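Local structure of disulfide isomerase DsbG N-terminal domain-containing protein (Helicobacter pylori, 3TDG) at residues L50-L55 and K62-E67; D148-I153 and E175-M180; P160-E165 and G256-Y261; V181-L186 and K246-S251; A195-E200 and E219-T224. The protein probably acts as a thiol-disulfide oxidoreductase of the DsbG type, using a thioredoxin-fold domain to reduce or rearrange disulfide bonds in other proteins. All blocks are in the same frame, centred on the assembly; numbering follows the deposited sequence.

How the contacts relate
Contact 1 stands apart: it is a partly buried hairpin of the N-terminal domain, its centre 38 Å or more from the centres of the others, which all lie in the thioredoxin-fold part of the chain. There contact 2 forms the buried middle of the mixed sheet; contact 4 starts from strand 177-182, while contact 3 involves edge strand 259-262 and the helix after strand 150-155. Contact 4 is buried packing of a helix end, ending in an aromatic stack at the surface, whereas contact 3 is a surface contact around Cys162 and a cis-proline. Contact 5 joins two helices, buried apart from a salt bridge. Backbone hydrogen bonds dominate contacts 1 and 2; apolar packing dominates the rest.

Contact 1: L50-L55 and K62-E67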
# COMPACT_ATOMS: atom_id res chain seq x y z
N LEU A 50 13.15 19.49 17.81
CA LEU A 50 14.37 19.65 16.99
C LEU A 50 14.51 21.03 16.34
O LEU A 50 15.62 21.51 16.15
CB LEU A 50 14.45 18.58 15.90
CG LEU A 50 14.28 17.11 16.30
CD1 LEU A 50 13.94 16.30 15.06
CD2 LEU A 50 15.53 16.57 16.97
N GLU A 51 13.40 21.65 15.97
CA GLU A 51 13.43 22.84 15.13
C GLU A 51 12.17 23.68 15.36
O GLU A 51 11.06 23.14 15.42
CB GLU A 51 13.54 22.40 13.67
CG GLU A 51 13.91 23.48 12.67
CD GLU A 51 13.72 23.03 11.22
OE1 GLU A 51 13.88 21.83 10.91
OE2 GLU A 51 13.40 23.89 10.37
N ILE A 52 12.34 24.99 15.50
CA ILE A 52 11.21 25.93 15.57
C ILE A 52 11.41 27.06 14.56
O ILE A 52 12.47 27.69 14.54
CB ILE A 52 11.00 26.52 16.99
CG1 ILE A 52 10.79 25.41 18.03
CG2 ILE A 52 9.82 27.51 17.01
CD1 ILE A 52 11.08 25.85 19.49
N LYS A 53 10.41 27.31 13.72
CA LYS A 53 10.48 28.36 12.70
C LYS A 53 9.17 29.16 12.65
O LYS A 53 8.09 28.58 12.78
CB LYS A 53 10.76 27.77 11.31
CG LYS A 53 12.16 27.22 11.13
CD LYS A 53 13.22 28.29 11.37
CE LYS A 53 14.59 27.67 11.49
NZ LYS A 53 14.81 26.73 10.36
N PRO A 54 9.22 30.45 12.40
CA PRO A 54 8.01 31.26 12.34
C PRO A 54 7.30 31.17 11.01
O PRO A 54 7.92 30.81 10.06
CB PRO A 54 8.55 32.66 12.52
CG PRO A 54 9.90 32.61 12.01
CD PRO A 54 10.43 31.26 12.27
N LEU A 55 6.02 31.49 10.97
CA LEU A 55 5.30 31.58 9.71
C LEU A 55 4.90 33.01 9.40
O LEU A 55 4.37 33.70 10.23
CB LEU A 55 4.04 30.74 9.75
CG LEU A 55 4.09 29.26 10.04
CD1 LEU A 55 2.70 28.77 10.09
CD2 LEU A 55 4.85 28.56 8.99
N LYS A 62 3.49 28.62 14.93
CA LYS A 62 4.89 28.35 14.58
C LYS A 62 5.05 26.95 13.95
O LYS A 62 4.24 26.06 14.19
CB LYS A 62 5.80 28.45 15.81
CG LYS A 62 5.60 29.72 16.66
CD LYS A 62 6.81 29.98 17.54
CE LYS A 62 7.88 30.76 16.79
NZ LYS A 62 7.48 32.19 16.63
N MET A 63 6.10 26.78 13.16
CA MET A 63 6.45 25.50 12.58
C MET A 63 7.43 24.80 13.52
O MET A 63 8.47 25.35 13.86
CB MET A 63 7.08 25.70 11.20
CG MET A 63 6.98 24.49 10.28
SD MET A 63 8.28 23.29 10.56
CE MET A 63 9.72 24.19 9.97
N VAL A 64 7.06 23.59 13.96
CA VAL A 64 7.88 22.79 14.87
C VAL A 64 8.10 21.38 14.30
O VAL A 64 7.15 20.73 13.85
CB VAL A 64 7.23 22.68 16.27
CG1 VAL A 64 8.13 21.92 17.25
CG2 VAL A 64 6.91 24.07 16.85
N VAL A 65 9.35 20.94 14.29
CA VAL A 65 9.67 19.54 14.00
C VAL A 65 10.09 18.85 15.29
O VAL A 65 10.85 19.41 16.09
CB VAL A 65 10.76 19.42 12.91
CG1 VAL A 65 11.08 17.94 12.59
CG2 VAL A 65 10.28 20.12 11.64
N ILE A 66 9.55 17.65 15.51
CA ILE A 66 9.81 16.86 16.70
C ILE A 66 10.33 15.49 16.29
O ILE A 66 10.18 15.09 15.14
CB ILE A 66 8.54 16.71 17.62
CG1 ILE A 66 7.38 15.97 16.92
CG2 ILE A 66 8.09 18.08 18.19
CD1 ILE A 66 7.52 14.42 16.97
N GLU A 67 10.97 14.79 17.23
CA GLU A 67 11.40 13.42 17.03
C GLU A 67 10.52 12.49 17.86
O GLU A 67 10.38 12.70 19.05
CB GLU A 67 12.85 13.25 17.48
CG GLU A 67 13.40 11.86 17.23
CD GLU A 67 14.69 11.62 18.00
OE1 GLU A 67 14.67 11.72 19.25
OE2 GLU A 67 15.71 11.35 17.35
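Glu51 carries the one flat group here, a carboxylate whose OE2 lies 3.7 Å from CE of Met63, while OE1 is 4.1 Å from CG2 of Val65. Lys53, two residues along the same strand, brings NZ to 3.2 Å from OE2 of Glu51 and meets it from above the carboxylate plane, 36° out of it; OE1 has its own salt bridge with Lys110 of helix 98-129. A long acid suits this position because its CB packs beside Val65 while the carboxylate reaches two lysines. Met63 lies side by side with Lys53, its chi3 of -69° turning CE back to touch CB of Lys53 at 4.0 Å. On the other face, CG2 of Ile52 rests on CE of Lys62 at 3.8 Å, so the lysine's aliphatic arm covers one branch of an otherwise exposed isoleucine. Between the two faces run the backbone bonds: Lys53 and Met63 exchange a pair, the shorter being Met63 N to Lys53 O at 2.7 Å. At the far end Val65 O accepts Leu50 N at 2.9 Å and, weakly, Glu51 N. Two residues thus face one, a classic beta bulge in an antiparallel hairpin whose strand 48-54 borders the N-terminal sheet within this chain.

Contact 2: D148-I153 and E175-M180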
# COMPACT_ATOMS: atom_id res chain seq x y z
N ASP A 148 33.54 -3.79 20.36
CA ASP A 148 32.12 -3.41 20.39
C ASP A 148 31.60 -2.82 19.07
O ASP A 148 30.40 -2.60 18.90
CB ASP A 148 31.86 -2.43 21.54
CG ASP A 148 31.73 -3.13 22.89
OD1 ASP A 148 32.30 -4.24 23.05
OD2 ASP A 148 31.05 -2.57 23.78
N LYS A 149 32.51 -2.58 18.13
CA LYS A 149 32.14 -1.99 16.84
C LYS A 149 31.78 -3.10 15.85
O LYS A 149 32.65 -3.83 15.37
CB LYS A 149 33.27 -1.08 16.33
CG LYS A 149 33.59 0.12 17.26
CD LYS A 149 34.70 1.00 16.67
CE LYS A 149 35.60 1.58 17.77
NZ LYS A 149 36.86 2.20 17.24
N ILE A 150 30.49 -3.23 15.58
CA ILE A 150 29.96 -4.38 14.84
C ILE A 150 29.81 -4.11 13.34
O ILE A 150 29.05 -3.21 12.94
CB ILE A 150 28.61 -4.88 15.42
CG1 ILE A 150 28.76 -5.27 16.90
CG2 ILE A 150 28.06 -6.06 14.61
CD1 ILE A 150 29.52 -6.57 17.16
N LEU A 151 30.51 -4.90 12.53
CA LEU A 151 30.37 -4.86 11.07
C LEU A 151 29.78 -6.15 10.52
O LEU A 151 30.41 -7.20 10.59
CB LEU A 151 31.73 -4.59 10.41
CG LEU A 151 31.86 -4.62 8.89
CD1 LEU A 151 30.93 -3.61 8.21
CD2 LEU A 151 33.30 -4.33 8.53
N TYR A 152 28.57 -6.07 9.98
CA TYR A 152 27.96 -7.19 9.29
C TYR A 152 28.43 -7.22 7.83
O TYR A 152 28.43 -6.19 7.16
CB TYR A 152 26.45 -7.06 9.32
CG TYR A 152 25.80 -7.63 10.55
CD1 TYR A 152 25.55 -9.01 10.64
CD2 TYR A 152 25.45 -6.81 11.62
CE1 TYR A 152 24.94 -9.55 11.77
CE2 TYR A 152 24.84 -7.34 12.77
CZ TYR A 152 24.59 -8.71 12.83
OH TYR A 152 23.99 -9.26 13.96
N ILE A 153 28.83 -8.40 7.37
CA ILE A 153 29.20 -8.61 5.97
C ILE A 153 28.38 -9.76 5.37
O ILE A 153 28.58 -10.92 5.72
CB ILE A 153 30.71 -8.90 5.84
CG1 ILE A 153 31.52 -7.78 6.50
CG2 ILE A 153 31.10 -9.11 4.34
CD1 ILE A 153 33.00 -7.94 6.40
N GLU A 175 39.80 -2.81 13.00
CA GLU A 175 38.85 -1.73 13.32
C GLU A 175 37.47 -2.16 13.84
O GLU A 175 36.77 -1.34 14.46
CB GLU A 175 38.64 -0.83 12.09
CG GLU A 175 39.91 -0.46 11.34
CD GLU A 175 40.83 0.51 12.09
OE1 GLU A 175 41.97 0.71 11.61
OE2 GLU A 175 40.43 1.08 13.13
N ASN A 176 37.06 -3.40 13.57
CA ASN A 176 35.73 -3.88 13.98
C ASN A 176 35.70 -5.34 14.42
O ASN A 176 36.60 -6.10 14.13
CB ASN A 176 34.72 -3.77 12.83
CG ASN A 176 34.42 -2.34 12.43
OD1 ASN A 176 33.42 -1.76 12.85
ND2 ASN A 176 35.27 -1.79 11.59
N THR A 177 34.63 -5.71 15.11
CA THR A 177 34.25 -7.11 15.19
C THR A 177 33.34 -7.36 14.00
O THR A 177 32.36 -6.66 13.81
CB THR A 177 33.57 -7.47 16.53
OG1 THR A 177 34.58 -7.63 17.52
CG2 THR A 177 32.79 -8.79 16.42
N VAL A 178 33.71 -8.36 13.21
CA VAL A 178 32.96 -8.72 12.00
C VAL A 178 32.02 -9.89 12.24
O VAL A 178 32.43 -10.92 12.78
CB VAL A 178 33.94 -9.04 10.84
CG1 VAL A 178 33.22 -9.73 9.66
CG2 VAL A 178 34.66 -7.76 10.40
N ARG A 179 30.76 -9.71 11.86
CA ARG A 179 29.81 -10.81 11.75
C ARG A 179 29.57 -11.14 10.28
O ARG A 179 28.76 -10.50 9.60
CB ARG A 179 28.49 -10.48 12.45
CG ARG A 179 28.66 -10.26 13.96
CD ARG A 179 27.36 -9.99 14.64
NE ARG A 179 27.59 -9.77 16.07
CZ ARG A 179 26.75 -9.16 16.89
NH1 ARG A 179 25.59 -8.70 16.44
NH2 ARG A 179 27.07 -9.03 18.17
N MET A 180 30.28 -12.15 9.81
CA MET A 180 30.15 -12.57 8.43
C MET A 180 28.95 -13.53 8.25
O MET A 180 28.87 -14.57 8.90
CB MET A 180 31.45 -13.23 7.98
CG MET A 180 31.55 -13.37 6.48
SD MET A 180 33.27 -13.52 5.99
CE MET A 180 33.07 -14.25 4.36
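Tyr152 and Arg179 make the close-fitting part of this contact. CB of Arg179 sits over one face of the Tyr152 ring, 4.1 Å from its centroid, in a CH-pi contact. From there the arginine runs extended to NE, and its NH1 donates to OH of Tyr152 at 3.0 Å, with the guanidinium turned 80° from the ring. CD1 of Ile150 sits over one guanidinium face near its rim, 3.4 Å above the plane, and Glu138 pairs with NE. Arginine suits the place because its aliphatic stem packs while its charged end keeps polar partners. On the other sheet face CD1 of Ile153 touches CG1 of Val178 at 3.7 Å, a branched apolar pair fit for a buried layer. Backbone hydrogen bonds join the two parallel strands, among them Leu151 N to Thr177 O at 2.9 Å. The N-terminal ends are looser, with Lys149 and Glu175 exposed to solvent: CD of Lys149 only brushes Glu175 O at 3.8 Å, and Lys149 NZ, 5.6 Å from Glu175 OE2, hydrogen-bonds Asn146 instead. Strand 137-139 borders 177-182, and 259-262 borders 150-155. Helix 169-175 packs His172 on Leu151 and Val178, helix 211-222 receives Met180, and Phe128 of helix 98-129 stacks on Tyr152.

Contact 3: P160-E165 and G256-Y261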
# COMPACT_ATOMS: atom_id res chain seq x y z
N PRO A 160 33.10 -13.59 -6.97
CA PRO A 160 34.44 -13.00 -7.00
C PRO A 160 34.57 -11.70 -6.21
O PRO A 160 35.59 -11.48 -5.58
CB PRO A 160 34.68 -12.76 -8.49
CG PRO A 160 33.96 -13.93 -9.12
CD PRO A 160 32.67 -14.00 -8.32
N HIS A 161 33.55 -10.85 -6.23
CA HIS A 161 33.62 -9.64 -5.41
C HIS A 161 33.65 -9.93 -3.90
O HIS A 161 34.30 -9.23 -3.12
CB HIS A 161 32.51 -8.66 -5.80
CG HIS A 161 32.85 -7.84 -7.01
ND1 HIS A 161 33.05 -6.48 -6.95
CD2 HIS A 161 33.09 -8.20 -8.29
CE1 HIS A 161 33.36 -6.03 -8.16
NE2 HIS A 161 33.39 -7.05 -8.99
N CYS A 162 32.95 -10.98 -3.49
CA CYS A 162 33.00 -11.43 -2.09
C CYS A 162 34.35 -12.07 -1.76
O CYS A 162 34.85 -11.92 -0.65
CB CYS A 162 31.84 -12.37 -1.78
SG CYS A 162 30.23 -11.54 -1.91
N GLN A 163 34.95 -12.76 -2.73
CA GLN A 163 36.31 -13.29 -2.58
C GLN A 163 37.32 -12.17 -2.36
O GLN A 163 38.20 -12.29 -1.50
CB GLN A 163 36.72 -14.11 -3.79
CG GLN A 163 36.14 -15.50 -3.86
CD GLN A 163 36.58 -16.19 -5.13
OE1 GLN A 163 36.25 -15.74 -6.23
NE2 GLN A 163 37.36 -17.27 -5.00
N LYS A 164 37.18 -11.09 -3.12
CA LYS A 164 38.01 -9.89 -2.94
C LYS A 164 37.76 -9.25 -1.58
O LYS A 164 38.71 -8.93 -0.85
CB LYS A 164 37.75 -8.88 -4.08
CG LYS A 164 38.08 -7.42 -3.72
CD LYS A 164 37.93 -6.53 -4.96
CE LYS A 164 37.13 -5.27 -4.67
NZ LYS A 164 36.12 -5.10 -5.74
N GLU A 165 36.49 -9.07 -1.23
CA GLU A 165 36.14 -8.59 0.10
C GLU A 165 36.75 -9.48 1.21
O GLU A 165 37.26 -8.98 2.21
CB GLU A 165 34.61 -8.47 0.24
CG GLU A 165 34.14 -8.04 1.64
CD GLU A 165 34.66 -6.67 2.08
OE1 GLU A 165 34.71 -5.74 1.26
OE2 GLU A 165 35.00 -6.50 3.28
N GLY A 256 22.13 -7.17 -3.09
CA GLY A 256 23.32 -7.85 -3.60
C GLY A 256 24.45 -7.99 -2.60
O GLY A 256 24.35 -7.53 -1.45
N VAL A 257 25.53 -8.61 -3.04
CA VAL A 257 26.66 -8.91 -2.17
C VAL A 257 27.96 -8.47 -2.87
O VAL A 257 27.98 -8.33 -4.08
CB VAL A 257 26.73 -10.41 -1.82
CG1 VAL A 257 25.47 -10.87 -1.03
CG2 VAL A 257 26.92 -11.26 -3.09
N PRO A 258 29.05 -8.23 -2.10
CA PRO A 258 29.09 -8.21 -0.63
C PRO A 258 28.32 -6.99 -0.11
O PRO A 258 28.46 -5.89 -0.66
CB PRO A 258 30.58 -8.09 -0.32
CG PRO A 258 31.21 -7.55 -1.57
CD PRO A 258 30.37 -8.01 -2.71
N PHE A 259 27.52 -7.18 0.92
CA PHE A 259 26.79 -6.10 1.56
C PHE A 259 27.41 -5.87 2.95
O PHE A 259 27.42 -6.78 3.79
CB PHE A 259 25.31 -6.46 1.66
CG PHE A 259 24.45 -5.38 2.26
CD1 PHE A 259 23.73 -4.52 1.45
CD2 PHE A 259 24.34 -5.25 3.65
CE1 PHE A 259 22.92 -3.52 1.99
CE2 PHE A 259 23.53 -4.26 4.21
CZ PHE A 259 22.82 -3.39 3.38
N LEU A 260 27.94 -4.67 3.19
CA LEU A 260 28.48 -4.35 4.50
C LEU A 260 27.53 -3.42 5.26
O LEU A 260 26.90 -2.53 4.66
CB LEU A 260 29.87 -3.75 4.39
CG LEU A 260 31.05 -4.67 4.09
CD1 LEU A 260 30.93 -5.37 2.73
CD2 LEU A 260 32.35 -3.87 4.14
N TYR A 261 27.40 -3.64 6.56
CA TYR A 261 26.51 -2.82 7.39
C TYR A 261 27.11 -2.65 8.78
O TYR A 261 27.32 -3.63 9.51
CB TYR A 261 25.11 -3.44 7.46
CG TYR A 261 24.10 -2.68 8.31
CD1 TYR A 261 23.75 -1.35 8.02
CD2 TYR A 261 23.49 -3.30 9.41
CE1 TYR A 261 22.81 -0.66 8.82
CE2 TYR A 261 22.57 -2.64 10.20
CZ TYR A 261 22.23 -1.31 9.91
OH TYR A 261 21.30 -0.67 10.71
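Pro258, which loses the most surface here, lays its ring against the first turns of helix 160-167. Its CD lies 3.6 Å from SG of Cys162 and 3.8 Å from CB of His161; a cis peptide bond precedes it, and its CB points toward the helix. Proline suits the site because it adopts the cis form readily and, lacking an N-H, offers the sulfur no donor from its own nitrogen. Cys162 comes from the side: with SG anti to its carbonyl carbon (chi1 -64°), the sulfur reaches the join of the two loop residues, 3.5 Å from N of Pro258 and 3.5 Å from CG2 of Val257. Glu165, one helical turn on, crosses the proline, its CB 4.0 Å from CG of Pro258. Bent at chi2 (60°), it then meets Leu260 tip to tip, OE2 lying 3.8 Å from CD2 of the leucine; the same oxygen also has a weak hydrogen bond with His172. Packing alone joins the two segments. Val257 further touches Cys159, the other cysteine of the Cys-Pro-His-Cys sequence at the helix start. A cis-proline loop set against a CxxC helix is the hallmark of the thioredoxin-type redox site, and Cys159 and Cys162 are probably its cysteine pair.

Contact 4: V181-L186 and K246-S251; sequences VVVGWL and KKIFES
Trp185 and Phe249 supply the aromatic part of this contact, an offset stack with the phenyl ring over the six-membered ring of the indole. The centroids are 3.8 Å apart and the planes only 3° from parallel. CE3 of Trp185 lies 3.6 Å from CG of Phe249, and CG of Trp185 is 3.6 Å from CZ of Phe249. The tryptophan reaches the stack with CG anti to its backbone N (chi1 163°). On the opposite face of the Phe249 ring, CG2 of the preceding Ile248 sits 3.9 Å above the plane, toward the rim, so the phenyl lies between an aliphatic branch and a broad indole. Tryptophan suits the exposed end because a large flat surface can cover a buried phenylalanine.

The remaining contacts are aliphatic. CD1 of Ile248 fits against two valines, at 3.7 Å from CG1 of Val181, which it meets tip to tip, and at 3.7 Å from CG1 of Val183. CG2 of Val183 reaches the edge of the Phe249 ring at CE2, 3.9 Å away. Side chains outside the contact anchor its backbone: Thr245 OG1 hydrogen-bonds Gly184 N, and Asp156 OD1 the N-H groups of Trp185 and Leu186. The contact is helix-on-sheet packing of a thioredoxin fold, seating the end of helix 235-249 on the end of strand 177-182 and the loop that follows it, just ahead of the cis-proline loop.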
# COMPACT_ATOMS: atom_id res chain seq x y z
N VAL A 181 28.03 -13.15 7.37
CA VAL A 181 26.83 -13.92 7.10
C VAL A 181 26.99 -14.54 5.70
O VAL A 181 26.88 -13.82 4.69
CB VAL A 181 25.57 -13.03 7.16
CG1 VAL A 181 24.30 -13.82 6.83
CG2 VAL A 181 25.46 -12.37 8.56
N VAL A 182 27.29 -15.84 5.66
CA VAL A 182 27.62 -16.52 4.40
C VAL A 182 26.35 -17.13 3.80
O VAL A 182 25.78 -18.07 4.36
CB VAL A 182 28.76 -17.57 4.57
CG1 VAL A 182 29.16 -18.20 3.21
CG2 VAL A 182 29.96 -16.93 5.20
N VAL A 183 25.90 -16.56 2.70
CA VAL A 183 24.61 -16.92 2.12
C VAL A 183 24.75 -17.83 0.90
O VAL A 183 25.82 -17.90 0.28
CB VAL A 183 23.80 -15.67 1.73
CG1 VAL A 183 23.44 -14.84 2.98
CG2 VAL A 183 24.60 -14.81 0.70
N GLY A 184 23.66 -18.52 0.57
CA GLY A 184 23.58 -19.34 -0.63
C GLY A 184 22.75 -18.63 -1.68
O GLY A 184 21.73 -19.14 -2.09
N TRP A 185 23.21 -17.45 -2.12
CA TRP A 185 22.38 -16.50 -2.88
C TRP A 185 22.49 -16.63 -4.40
O TRP A 185 21.48 -16.48 -5.12
CB TRP A 185 22.73 -15.08 -2.38
CG TRP A 185 22.34 -13.80 -3.20
CD1 TRP A 185 23.21 -12.83 -3.65
CD2 TRP A 185 21.03 -13.33 -3.53
NE1 TRP A 185 22.52 -11.81 -4.28
CE2 TRP A 185 21.18 -12.09 -4.23
CE3 TRP A 185 19.74 -13.84 -3.35
CZ2 TRP A 185 20.09 -11.37 -4.71
CZ3 TRP A 185 18.67 -13.12 -3.84
CH2 TRP A 185 18.85 -11.90 -4.51
N LEU A 186 23.68 -16.93 -4.90
CA LEU A 186 23.92 -16.83 -6.35
C LEU A 186 23.59 -18.10 -7.16
O LEU A 186 23.45 -18.03 -8.37
CB LEU A 186 25.31 -16.29 -6.66
CG LEU A 186 25.54 -14.84 -6.20
CD1 LEU A 186 26.97 -14.42 -6.48
CD2 LEU A 186 24.55 -13.87 -6.86
N LYS A 246 16.89 -16.75 1.92
CA LYS A 246 15.60 -16.24 1.42
C LYS A 246 15.11 -15.02 2.19
O LYS A 246 14.60 -14.08 1.59
CB LYS A 246 14.51 -17.31 1.48
CG LYS A 246 14.36 -18.15 0.21
CD LYS A 246 12.97 -18.82 0.13
CE LYS A 246 11.85 -17.78 0.20
NZ LYS A 246 10.59 -18.28 -0.44
N LYS A 247 15.27 -15.06 3.52
CA LYS A 247 14.74 -14.03 4.43
C LYS A 247 15.59 -12.77 4.48
O LYS A 247 15.08 -11.66 4.73
CB LYS A 247 14.58 -14.61 5.84
CG LYS A 247 13.29 -15.41 6.08
CD LYS A 247 13.26 -16.05 7.48
CE LYS A 247 11.96 -16.79 7.75
NZ LYS A 247 12.02 -18.18 7.21
N ILE A 248 16.90 -12.94 4.29
CA ILE A 248 17.79 -11.80 4.15
C ILE A 248 17.42 -11.00 2.89
O ILE A 248 17.34 -9.78 2.96
CB ILE A 248 19.26 -12.24 4.09
CG1 ILE A 248 19.72 -12.75 5.45
CG2 ILE A 248 20.16 -11.07 3.66
CD1 ILE A 248 20.89 -13.72 5.37
N PHE A 249 17.15 -11.67 1.78
CA PHE A 249 16.96 -11.01 0.49
C PHE A 249 15.50 -10.74 0.11
O PHE A 249 15.23 -10.11 -0.91
CB PHE A 249 17.67 -11.78 -0.64
CG PHE A 249 19.17 -11.78 -0.51
CD1 PHE A 249 19.93 -10.70 -0.98
CD2 PHE A 249 19.83 -12.84 0.10
CE1 PHE A 249 21.32 -10.70 -0.85
CE2 PHE A 249 21.23 -12.84 0.25
CZ PHE A 249 21.97 -11.78 -0.22
N GLU A 250 14.57 -11.21 0.94
CA GLU A 250 13.13 -11.13 0.70
C GLU A 250 12.58 -9.73 0.40
O GLU A 250 11.85 -9.55 -0.55
CB GLU A 250 12.40 -11.66 1.93
CG GLU A 250 11.14 -12.39 1.62
CD GLU A 250 10.79 -13.35 2.73
OE1 GLU A 250 10.76 -12.92 3.91
OE2 GLU A 250 10.56 -14.54 2.42
N SER A 251 12.91 -8.76 1.25
CA SER A 251 12.29 -7.44 1.20
C SER A 251 12.87 -6.58 0.08
O SER A 251 12.23 -5.63 -0.39
CB SER A 251 12.51 -6.73 2.52
OG SER A 251 13.91 -6.57 2.74

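Contact 5: A195-E200 and E219-T224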
# COMPACT_ATOMS: atom_id res chain seq x y z
N ALA A 195 26.48 -24.15 3.25
CA ALA A 195 26.18 -25.31 4.12
C ALA A 195 27.42 -25.93 4.75
O ALA A 195 27.45 -26.20 5.95
CB ALA A 195 25.36 -26.39 3.35
N LEU A 196 28.46 -26.13 3.94
CA LEU A 196 29.72 -26.70 4.40
C LEU A 196 30.39 -25.76 5.38
O LEU A 196 30.99 -26.20 6.37
CB LEU A 196 30.66 -26.94 3.19
CG LEU A 196 30.24 -28.00 2.14
CD1 LEU A 196 31.12 -27.95 0.85
CD2 LEU A 196 30.26 -29.41 2.73
N ILE A 197 30.30 -24.46 5.11
CA ILE A 197 30.81 -23.47 6.04
C ILE A 197 30.09 -23.56 7.40
O ILE A 197 30.73 -23.50 8.44
CB ILE A 197 30.84 -22.02 5.43
CG1 ILE A 197 32.06 -21.85 4.50
CG2 ILE A 197 30.95 -20.94 6.54
CD1 ILE A 197 31.90 -20.79 3.40
N GLN A 198 28.76 -23.69 7.38
CA GLN A 198 27.98 -23.82 8.63
C GLN A 198 28.45 -25.08 9.39
O GLN A 198 28.68 -25.04 10.60
CB GLN A 198 26.47 -23.94 8.34
CG GLN A 198 25.76 -22.62 7.98
CD GLN A 198 25.93 -21.59 9.06
OE1 GLN A 198 25.63 -21.85 10.21
NE2 GLN A 198 26.46 -20.43 8.70
N GLU A 199 28.59 -26.19 8.66
CA GLU A 199 29.01 -27.46 9.28
C GLU A 199 30.40 -27.33 9.86
O GLU A 199 30.64 -27.71 10.99
CB GLU A 199 28.94 -28.59 8.27
CG GLU A 199 29.42 -29.96 8.77
CD GLU A 199 29.17 -31.05 7.72
OE1 GLU A 199 29.81 -31.01 6.66
OE2 GLU A 199 28.29 -31.91 7.95
N GLU A 200 31.31 -26.75 9.09
CA GLU A 200 32.69 -26.64 9.51
C GLU A 200 32.86 -25.65 10.68
O GLU A 200 33.70 -25.88 11.56
CB GLU A 200 33.56 -26.30 8.29
CG GLU A 200 35.03 -26.15 8.58
CD GLU A 200 35.89 -27.26 7.96
OE1 GLU A 200 36.01 -27.29 6.71
OE2 GLU A 200 36.44 -28.08 8.74
N GLU A 219 38.69 -19.08 3.74
CA GLU A 219 39.59 -19.03 2.58
C GLU A 219 39.65 -20.36 1.86
O GLU A 219 39.53 -20.42 0.64
CB GLU A 219 40.99 -18.56 3.02
CG GLU A 219 40.96 -17.15 3.59
CD GLU A 219 42.31 -16.68 4.12
OE1 GLU A 219 43.17 -17.52 4.45
OE2 GLU A 219 42.49 -15.44 4.23
N LYS A 220 39.78 -21.44 2.63
CA LYS A 220 39.79 -22.78 2.04
C LYS A 220 38.54 -22.96 1.16
O LYS A 220 38.66 -23.34 -0.02
CB LYS A 220 39.88 -23.87 3.14
CG LYS A 220 39.84 -25.33 2.62
CD LYS A 220 39.87 -26.38 3.76
CE LYS A 220 38.48 -26.60 4.38
NZ LYS A 220 38.51 -27.49 5.59
N ILE A 221 37.35 -22.67 1.70
CA ILE A 221 36.10 -22.98 0.97
C ILE A 221 35.74 -21.93 -0.10
O ILE A 221 35.15 -22.28 -1.13
CB ILE A 221 34.91 -23.27 1.96
CG1 ILE A 221 35.18 -24.55 2.76
CG2 ILE A 221 33.58 -23.39 1.21
CD1 ILE A 221 34.32 -24.74 4.00
N TYR A 222 36.11 -20.67 0.15
CA TYR A 222 35.88 -19.60 -0.82
C TYR A 222 36.76 -19.76 -2.08
O TYR A 222 36.39 -19.30 -3.17
CB TYR A 222 36.11 -18.23 -0.19
CG TYR A 222 34.86 -17.57 0.39
CD1 TYR A 222 34.40 -16.36 -0.12
CD2 TYR A 222 34.14 -18.17 1.44
CE1 TYR A 222 33.26 -15.73 0.40
CE2 TYR A 222 32.98 -17.55 1.97
CZ TYR A 222 32.57 -16.33 1.43
OH TYR A 222 31.45 -15.70 1.90
N SER A 223 37.91 -20.41 -1.93
CA SER A 223 38.83 -20.64 -3.04
C SER A 223 38.08 -21.19 -4.24
O SER A 223 37.32 -22.14 -4.14
CB SER A 223 39.95 -21.60 -2.63
OG SER A 223 40.73 -21.94 -3.76
N THR A 224 38.31 -20.57 -5.39
CA THR A 224 37.78 -21.04 -6.66
C THR A 224 38.17 -22.48 -7.00
O THR A 224 37.44 -23.18 -7.70
CB THR A 224 38.22 -20.08 -7.80
OG1 THR A 224 37.81 -18.74 -7.47
CG2 THR A 224 37.59 -20.46 -9.11
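Ile221 points from helix 211-222 at helix 188-206, and almost every branch of it meets something there. Its CB lies 4.1 Å from CG1 of Ile197, and its CG2 touches CD1 of the same residue at 3.8 Å. CG1 carries the chain onward, extended at chi2 (164°), to CD1, which packs on Ile197 CG1 at 3.7 Å, approaches CB of Leu196 at 4.3 Å, and ends 4.1 Å from OE1 of Glu200. The two isoleucines thus slide past each other in opposite directions; the short CG2 and longer CG1-CD1 branches of Ile221 both touch Ile197. Ile197 goes on to meet Tyr222 at about a right angle, its CD1 at the ring edge 3.7 Å from CE2, while the Tyr222 hydroxyl bonds to Ser155. Toward the surface a salt bridge closes the interface: Lys220 NZ donates to Glu200 OE1 at 2.7 Å, from above the carboxylate plane (41° out of it). Long charged chains suit this outer margin, where they can pair over the apolar layer. The packing is that of two helices following strand 177-182 and preceding helix 235-249, consistent with the helical insertion in the thioredoxin fold of Dsb proteins, and Tyr222 carries it up to the CxxC helix by touching Cys162.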